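Long-range contact in DNA replication and repair protein RecF (Caldanaerobacter subterraneus subsp. tengcongensis, PDB 5Z69), which binds ATP and single-stranded DNA and probably acts as an ATP-switched recombination mediator in the RecFOR pathway of DNA repair: residues I201-K212 with L227-A235. Residues are numbered along the deposited sequence; the frame is centred on the assembly and turned at random.
Sequences IKVRNNYLEKLK and LEIIYLNSA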
ATOM      1  N   ILE A 201     -15.346   4.653   0.733  1.00 28.58           N
ATOM      2  CA  ILE A 201     -14.333   4.016   1.572  1.00 28.10           C
ATOM      3  C   ILE A 201     -15.001   3.278   2.724  1.00 30.71           C
ATOM      4  O   ILE A 201     -14.672   2.125   3.011  1.00 30.39           O
ATOM      5  CB  ILE A 201     -13.324   5.053   2.113  1.00 38.26           C
ATOM      6  CG1 ILE A 201     -12.356   5.441   0.999  1.00 43.98           C
ATOM      7  CG2 ILE A 201     -12.571   4.505   3.337  1.00 31.65           C
ATOM      8  CD1 ILE A 201     -11.678   6.776   1.213  1.00 41.55           C
ATOM      9  N   LYS A 202     -15.974   3.927   3.356  1.00 36.18           N
ATOM     10  CA  LYS A 202     -16.663   3.320   4.491  1.00 35.15           C
ATOM     11  C   LYS A 202     -17.315   1.991   4.109  1.00 46.76           C
ATOM     12  O   LYS A 202     -17.179   0.991   4.820  1.00 36.05           O
ATOM     13  CB  LYS A 202     -17.721   4.271   5.058  1.00 42.00           C
ATOM     14  CG  LYS A 202     -18.389   3.716   6.308  1.00 52.13           C
ATOM     15  CD  LYS A 202     -19.874   4.023   6.376  1.00 58.70           C
ATOM     16  CE  LYS A 202     -20.664   3.146   5.404  1.00 61.35           C
ATOM     17  NZ  LYS A 202     -22.147   3.342   5.490  1.00 53.40           N
ATOM     18  N   VAL A 203     -18.010   1.968   2.979  1.00 39.44           N
ATOM     19  CA  VAL A 203     -18.677   0.745   2.574  1.00 33.76           C
ATOM     20  C   VAL A 203     -17.687  -0.314   2.100  1.00 27.10           C
ATOM     21  O   VAL A 203     -17.860  -1.510   2.382  1.00 33.43           O
ATOM     22  CB  VAL A 203     -19.707   1.013   1.467  1.00 38.64           C
ATOM     23  CG1 VAL A 203     -20.259  -0.314   0.924  1.00 39.54           C
ATOM     24  CG2 VAL A 203     -20.815   1.910   2.000  1.00 34.89           C
ATOM     25  N   ARG A 204     -16.653   0.110   1.380  1.00 32.70           N
ATOM     26  CA  ARG A 204     -15.624  -0.834   0.956  1.00 30.59           C
ATOM     27  C   ARG A 204     -14.997  -1.520   2.162  1.00 44.27           C
ATOM     28  O   ARG A 204     -14.726  -2.727   2.124  1.00 34.95           O
ATOM     29  CB  ARG A 204     -14.536  -0.149   0.135  1.00 29.38           C
ATOM     30  CG  ARG A 204     -14.927   0.139  -1.307  1.00 28.56           C
ATOM     31  CD  ARG A 204     -13.757   0.757  -2.064  1.00 33.19           C
ATOM     32  NE  ARG A 204     -14.120   0.987  -3.451  1.00 32.26           N
ATOM     33  CZ  ARG A 204     -13.330   1.541  -4.356  1.00 39.63           C
ATOM     34  NH1 ARG A 204     -12.104   1.942  -4.024  1.00 28.69           N
ATOM     35  NH2 ARG A 204     -13.772   1.702  -5.596  1.00 26.02           N
ATOM     36  N   ASN A 205     -14.777  -0.749   3.228  1.00 40.95           N
ATOM     37  CA  ASN A 205     -14.227  -1.305   4.469  1.00 42.26           C
ATOM     38  C   ASN A 205     -15.169  -2.323   5.088  1.00 35.14           C
ATOM     39  O   ASN A 205     -14.745  -3.408   5.499  1.00 37.27           O
ATOM     40  CB  ASN A 205     -13.942  -0.207   5.489  1.00 37.70           C
ATOM     41  CG  ASN A 205     -13.118  -0.715   6.674  1.00 38.91           C
ATOM     42  OD1 ASN A 205     -11.946  -1.053   6.529  1.00 44.11           O
ATOM     43  ND2 ASN A 205     -13.740  -0.783   7.837  1.00 39.40           N
ATOM     44  N   ASN A 206     -16.448  -1.972   5.170  1.00 32.81           N
ATOM     45  CA  ASN A 206     -17.452  -2.909   5.676  0.51 39.59           C
ATOM     46  C   ASN A 206     -17.406  -4.241   4.926  1.00 37.22           C
ATOM     47  O   ASN A 206     -17.486  -5.306   5.532  1.00 37.33           O
ATOM     48  CB  ASN A 206     -18.865  -2.322   5.577  0.51 42.06           C
ATOM     49  CG  ASN A 206     -19.035  -1.032   6.369  0.51 46.61           C
ATOM     50  OD1 ASN A 206     -19.844  -0.176   6.003  0.51 49.88           O
ATOM     51  ND2 ASN A 206     -18.278  -0.885   7.452  0.51 42.73           N
ATOM     52  N   TYR A 207     -17.273  -4.171   3.601  1.00 35.71           N
ATOM     53  CA  TYR A 207     -17.292  -5.385   2.790  1.00 33.42           C
ATOM     54  C   TYR A 207     -15.983  -6.170   2.983  1.00 29.79           C
ATOM     55  O   TYR A 207     -15.994  -7.399   3.088  1.00 33.68           O
ATOM     56  CB  TYR A 207     -17.502  -5.068   1.286  1.00 32.96           C
ATOM     57  CG  TYR A 207     -17.625  -6.318   0.448  1.00 25.95           C
ATOM     58  CD1 TYR A 207     -18.882  -6.858   0.146  1.00 29.96           C
ATOM     59  CD2 TYR A 207     -16.498  -6.972  -0.039  1.00 29.81           C
ATOM     60  CE1 TYR A 207     -18.998  -8.014  -0.611  1.00 26.01           C
ATOM     61  CE2 TYR A 207     -16.605  -8.123  -0.791  1.00 33.76           C
ATOM     62  CZ  TYR A 207     -17.870  -8.638  -1.083  1.00 30.92           C
ATOM     63  OH  TYR A 207     -17.998  -9.802  -1.817  1.00 34.21           O
ATOM     64  N   LEU A 208     -14.865  -5.456   2.999  1.00 30.81           N
ATOM     65  CA  LEU A 208     -13.571  -6.100   3.158  1.00 41.99           C
ATOM     66  C   LEU A 208     -13.461  -6.793   4.540  1.00 38.24           C
ATOM     67  O   LEU A 208     -12.873  -7.881   4.632  1.00 37.28           O
ATOM     68  CB  LEU A 208     -12.451  -5.088   2.933  1.00 38.70           C
ATOM     69  CG  LEU A 208     -12.277  -4.689   1.466  1.00 42.66           C
ATOM     70  CD1 LEU A 208     -11.325  -3.560   1.394  1.00 32.62           C
ATOM     71  CD2 LEU A 208     -11.790  -5.821   0.569  1.00 36.88           C
ATOM     72  N   GLU A 209     -14.021  -6.168   5.577  1.00 36.88           N
ATOM     73  CA  GLU A 209     -14.193  -6.816   6.888  1.00 43.28           C
ATOM     74  C   GLU A 209     -14.884  -8.144   6.745  1.00 52.49           C
ATOM     75  O   GLU A 209     -14.381  -9.158   7.200  1.00 45.12           O
ATOM     76  CB  GLU A 209     -15.050  -5.965   7.827  1.00 54.66           C
ATOM     77  CG  GLU A 209     -14.341  -4.820   8.559  1.00 65.05           C
ATOM     78  CD  GLU A 209     -15.223  -4.244   9.655  1.00 76.99           C
ATOM     79  OE1 GLU A 209     -15.495  -3.021   9.623  1.00 80.89           O
ATOM     80  OE2 GLU A 209     -15.635  -5.030  10.543  1.00 79.27           O
ATOM     81  N   LYS A 210     -16.063  -8.134   6.120  1.00 47.23           N
ATOM     82  CA  LYS A 210     -16.803  -9.377   5.900  1.00 41.92           C
ATOM     83  C   LYS A 210     -16.022 -10.334   5.021  1.00 35.65           C
ATOM     84  O   LYS A 210     -16.006 -11.536   5.272  1.00 43.38           O
ATOM     85  CB  LYS A 210     -18.164  -9.087   5.275  1.00 41.12           C
ATOM     86  CG  LYS A 210     -19.083  -8.359   6.206  1.00 47.49           C
ATOM     87  CD  LYS A 210     -20.348  -7.896   5.501  1.00 56.93           C
ATOM     88  CE  LYS A 210     -21.332  -7.308   6.498  1.00 53.70           C
ATOM     89  NZ  LYS A 210     -22.401  -6.541   5.825  1.00 58.63           N
ATOM     90  N   LEU A 211     -15.363  -9.798   3.995  1.00 41.00           N
ATOM     91  CA  LEU A 211     -14.578 -10.624   3.092  1.00 37.15           C
ATOM     92  C   LEU A 211     -13.485 -11.364   3.867  1.00 43.79           C
ATOM     93  O   LEU A 211     -13.312 -12.570   3.713  1.00 45.81           O
ATOM     94  CB  LEU A 211     -13.958  -9.775   1.972  1.00 30.99           C
ATOM     95  CG  LEU A 211     -13.135 -10.581   0.962  1.00 41.22           C
ATOM     96  CD1 LEU A 211     -14.056 -11.616   0.325  1.00 45.66           C
ATOM     97  CD2 LEU A 211     -12.484  -9.712  -0.114  1.00 41.38           C
ATOM     98  N   LYS A 212     -12.760 -10.644   4.715  1.00 47.36           N
ATOM     99  CA  LYS A 212     -11.678 -11.266   5.483  1.00 47.90           C
ATOM    100  C   LYS A 212     -12.207 -12.379   6.412  1.00 46.04           C
ATOM    101  O   LYS A 212     -11.680 -13.491   6.408  1.00 52.23           O
ATOM    102  CB  LYS A 212     -10.912 -10.194   6.267  1.00 54.22           C
ATOM    103  CG  LYS A 212      -9.560 -10.643   6.828  1.00 56.53           C
ATOM    104  CD  LYS A 212      -9.676 -11.103   8.263  1.00 62.56           C
ATOM    105  CE  LYS A 212     -10.192  -9.985   9.153  1.00 76.36           C
ATOM    106  NZ  LYS A 212     -11.679  -9.976   9.258  1.00 76.79           N
ATOM    107  N   LEU A 227      -5.425 -16.045   6.864  1.00 67.09           N
ATOM    108  CA  LEU A 227      -5.697 -14.951   5.923  1.00 59.89           C
ATOM    109  C   LEU A 227      -5.728 -13.606   6.612  1.00 58.89           C
ATOM    110  O   LEU A 227      -6.375 -13.442   7.652  1.00 69.88           O
ATOM    111  CB  LEU A 227      -7.046 -15.151   5.192  1.00 57.58           C
ATOM    112  CG  LEU A 227      -7.456 -14.239   4.013  1.00 53.36           C
ATOM    113  CD1 LEU A 227      -8.212 -12.968   4.393  1.00 58.12           C
ATOM    114  CD2 LEU A 227      -6.283 -13.922   3.144  1.00 64.00           C
ATOM    115  N   GLU A 228      -5.058 -12.636   6.007  1.00 52.37           N
ATOM    116  CA  GLU A 228      -5.270 -11.249   6.378  1.00 61.65           C
ATOM    117  C   GLU A 228      -5.568 -10.396   5.126  1.00 50.38           C
ATOM    118  O   GLU A 228      -5.097 -10.695   4.022  1.00 47.49           O
ATOM    119  CB  GLU A 228      -4.060 -10.685   7.149  1.00 61.87           C
ATOM    120  CG  GLU A 228      -4.341  -9.334   7.822  1.00 66.48           C
ATOM    121  CD  GLU A 228      -5.627  -9.349   8.633  0.70 69.80           C
ATOM    122  OE1 GLU A 228      -6.690  -8.995   8.078  1.00 66.93           O
ATOM    123  OE2 GLU A 228      -5.576  -9.731   9.822  1.00 74.99           O
ATOM    124  N   ILE A 229      -6.365  -9.344   5.305  1.00 46.35           N
ATOM    125  CA  ILE A 229      -6.653  -8.413   4.221  1.00 55.68           C
ATOM    126  C   ILE A 229      -6.338  -6.998   4.644  1.00 46.41           C
ATOM    127  O   ILE A 229      -6.864  -6.522   5.647  1.00 49.19           O
ATOM    128  CB  ILE A 229      -8.145  -8.492   3.764  1.00 51.32           C
ATOM    129  CG1 ILE A 229      -8.380  -9.779   2.984  1.00 45.35           C
ATOM    130  CG2 ILE A 229      -8.522  -7.299   2.891  1.00 54.20           C
ATOM    131  CD1 ILE A 229      -9.749  -9.921   2.457  1.00 55.48           C
ATOM    132  N   ILE A 230      -5.492  -6.325   3.869  1.00 43.01           N
ATOM    133  CA  ILE A 230      -5.136  -4.932   4.142  1.00 50.70           C
ATOM    134  C   ILE A 230      -5.749  -3.998   3.103  1.00 47.54           C
ATOM    135  O   ILE A 230      -5.487  -4.124   1.910  1.00 47.04           O
ATOM    136  CB  ILE A 230      -3.607  -4.709   4.150  1.00 48.72           C
ATOM    137  CG1 ILE A 230      -2.922  -5.715   5.074  1.00 50.64           C
ATOM    138  CG2 ILE A 230      -3.284  -3.275   4.561  1.00 45.79           C
ATOM    139  CD1 ILE A 230      -3.384  -5.617   6.499  1.00 56.95           C
ATOM    140  N   TYR A 231      -6.563  -3.063   3.576  1.00 44.03           N
ATOM    141  CA  TYR A 231      -7.243  -2.113   2.717  1.00 48.50           C
ATOM    142  C   TYR A 231      -6.424  -0.832   2.612  1.00 43.05           C
ATOM    143  O   TYR A 231      -6.383  -0.025   3.543  1.00 46.87           O
ATOM    144  CB  TYR A 231      -8.658  -1.835   3.258  1.00 40.87           C
ATOM    145  CG  TYR A 231      -9.478  -0.803   2.493  1.00 43.80           C
ATOM    146  CD1 TYR A 231      -9.178  -0.461   1.168  1.00 41.05           C
ATOM    147  CD2 TYR A 231     -10.553  -0.171   3.108  1.00 32.34           C
ATOM    148  CE1 TYR A 231      -9.925   0.483   0.490  1.00 35.31           C
ATOM    149  CE2 TYR A 231     -11.315   0.770   2.436  1.00 28.82           C
ATOM    150  CZ  TYR A 231     -11.000   1.086   1.132  1.00 33.31           C
ATOM    151  OH  TYR A 231     -11.749   2.031   0.493  1.00 29.49           O
ATOM    152  N   LEU A 232      -5.780  -0.654   1.461  1.00 40.23           N
ATOM    153  CA  LEU A 232      -4.998   0.548   1.187  1.00 42.98           C
ATOM    154  C   LEU A 232      -5.890   1.667   0.675  1.00 35.88           C
ATOM    155  O   LEU A 232      -5.886   1.971  -0.531  1.00 39.88           O
ATOM    156  CB  LEU A 232      -3.895   0.252   0.166  1.00 43.45           C
ATOM    157  CG  LEU A 232      -2.966  -0.911   0.518  1.00 52.31           C
ATOM    158  CD1 LEU A 232      -1.785  -0.959  -0.443  1.00 49.92           C
ATOM    159  CD2 LEU A 232      -2.500  -0.767   1.953  1.00 58.27           C
ATOM    160  N   ASN A 233      -6.654   2.282   1.575  1.00 32.30           N
ATOM    161  CA  ASN A 233      -7.563   3.348   1.162  1.00 39.56           C
ATOM    162  C   ASN A 233      -6.846   4.679   0.942  1.00 43.63           C
ATOM    163  O   ASN A 233      -5.693   4.880   1.375  1.00 42.66           O
ATOM    164  CB  ASN A 233      -8.703   3.518   2.172  1.00 44.72           C
ATOM    165  CG  ASN A 233      -8.235   4.038   3.506  1.00 44.15           C
ATOM    166  OD1 ASN A 233      -7.976   5.234   3.666  1.00 47.76           O
ATOM    167  ND2 ASN A 233      -8.152   3.150   4.488  1.00 36.82           N
ATOM    168  N   SER A 234      -7.537   5.589   0.267  1.00 32.30           N
ATOM    169  CA  SER A 234      -6.910   6.812  -0.228  1.00 36.00           C
ATOM    170  C   SER A 234      -6.862   7.905   0.837  1.00 35.58           C
ATOM    171  O   SER A 234      -6.289   8.972   0.610  1.00 36.68           O
ATOM    172  CB  SER A 234      -7.648   7.326  -1.465  1.00 34.30           C
ATOM    173  OG  SER A 234      -9.057   7.242  -1.292  1.00 35.27           O
ATOM    174  N   ALA A 235      -7.484   7.636   1.979  1.00 33.43           N
ATOM    175  CA  ALA A 235      -7.508   8.563   3.098  1.00 37.73           C
ATOM    176  C   ALA A 235      -6.296   8.310   4.010  1.00 41.89           C
ATOM    177  O   ALA A 235      -6.045   9.098   4.909  1.00 41.57           O
ATOM    178  CB  ALA A 235      -8.789   8.429   3.887  1.00 34.49           C
TER
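Y231 CG is anti to the backbone N (chi1 177°), which carries the ring out to the helix, where L208 meets it. L208 CG is anti to the carbonyl carbon (chi1 -73°), and CD1 reaches over one ring face. This is an antiparallel alpha-beta unit: after helix 186-222 the chain turns back, and strand 227-232 runs along the helix. The axes of segments 201-212 and 227-232 approach to 8.6 Å, and their directions are 169° apart. The strand edges a three-stranded antiparallel sheet, paired with strand 275-280. This is structural packing, away from the ATP-binding residues.

The L208 contact is a CH-pi interaction, with CD1 3.9 Å from the Y231 ring centroid. N233 CB lies over the opposite face, toward the rim. N205 OD1 sits at the edge, in plane, 3.8 Å from Y231 CD2, and its amide is nearly coplanar with the ring. The phenol end reaches I201 and R204: Y231 OH is 3.4 Å from I201 CA and 3.5 Å from R204 CD. E274 ties the polar ends together: it hydrogen-bonds Y231 OH and S234 OG and forms a salt bridge with R204, which also pairs with D145.

At the other end the packing is mainly aliphatic. I229 CD1 lies 3.8 Å from L211 CD2, and the two side chains cross at about a right angle. K212 is bent at chi2, chi3 and chi4, and its CG lies against L227 CD1 and E228 OE1. The carboxylate of E228 also folds back to its own strand: OE1 accepts the I229 N-H, 2.8 Å from I229 N, met on the anti side.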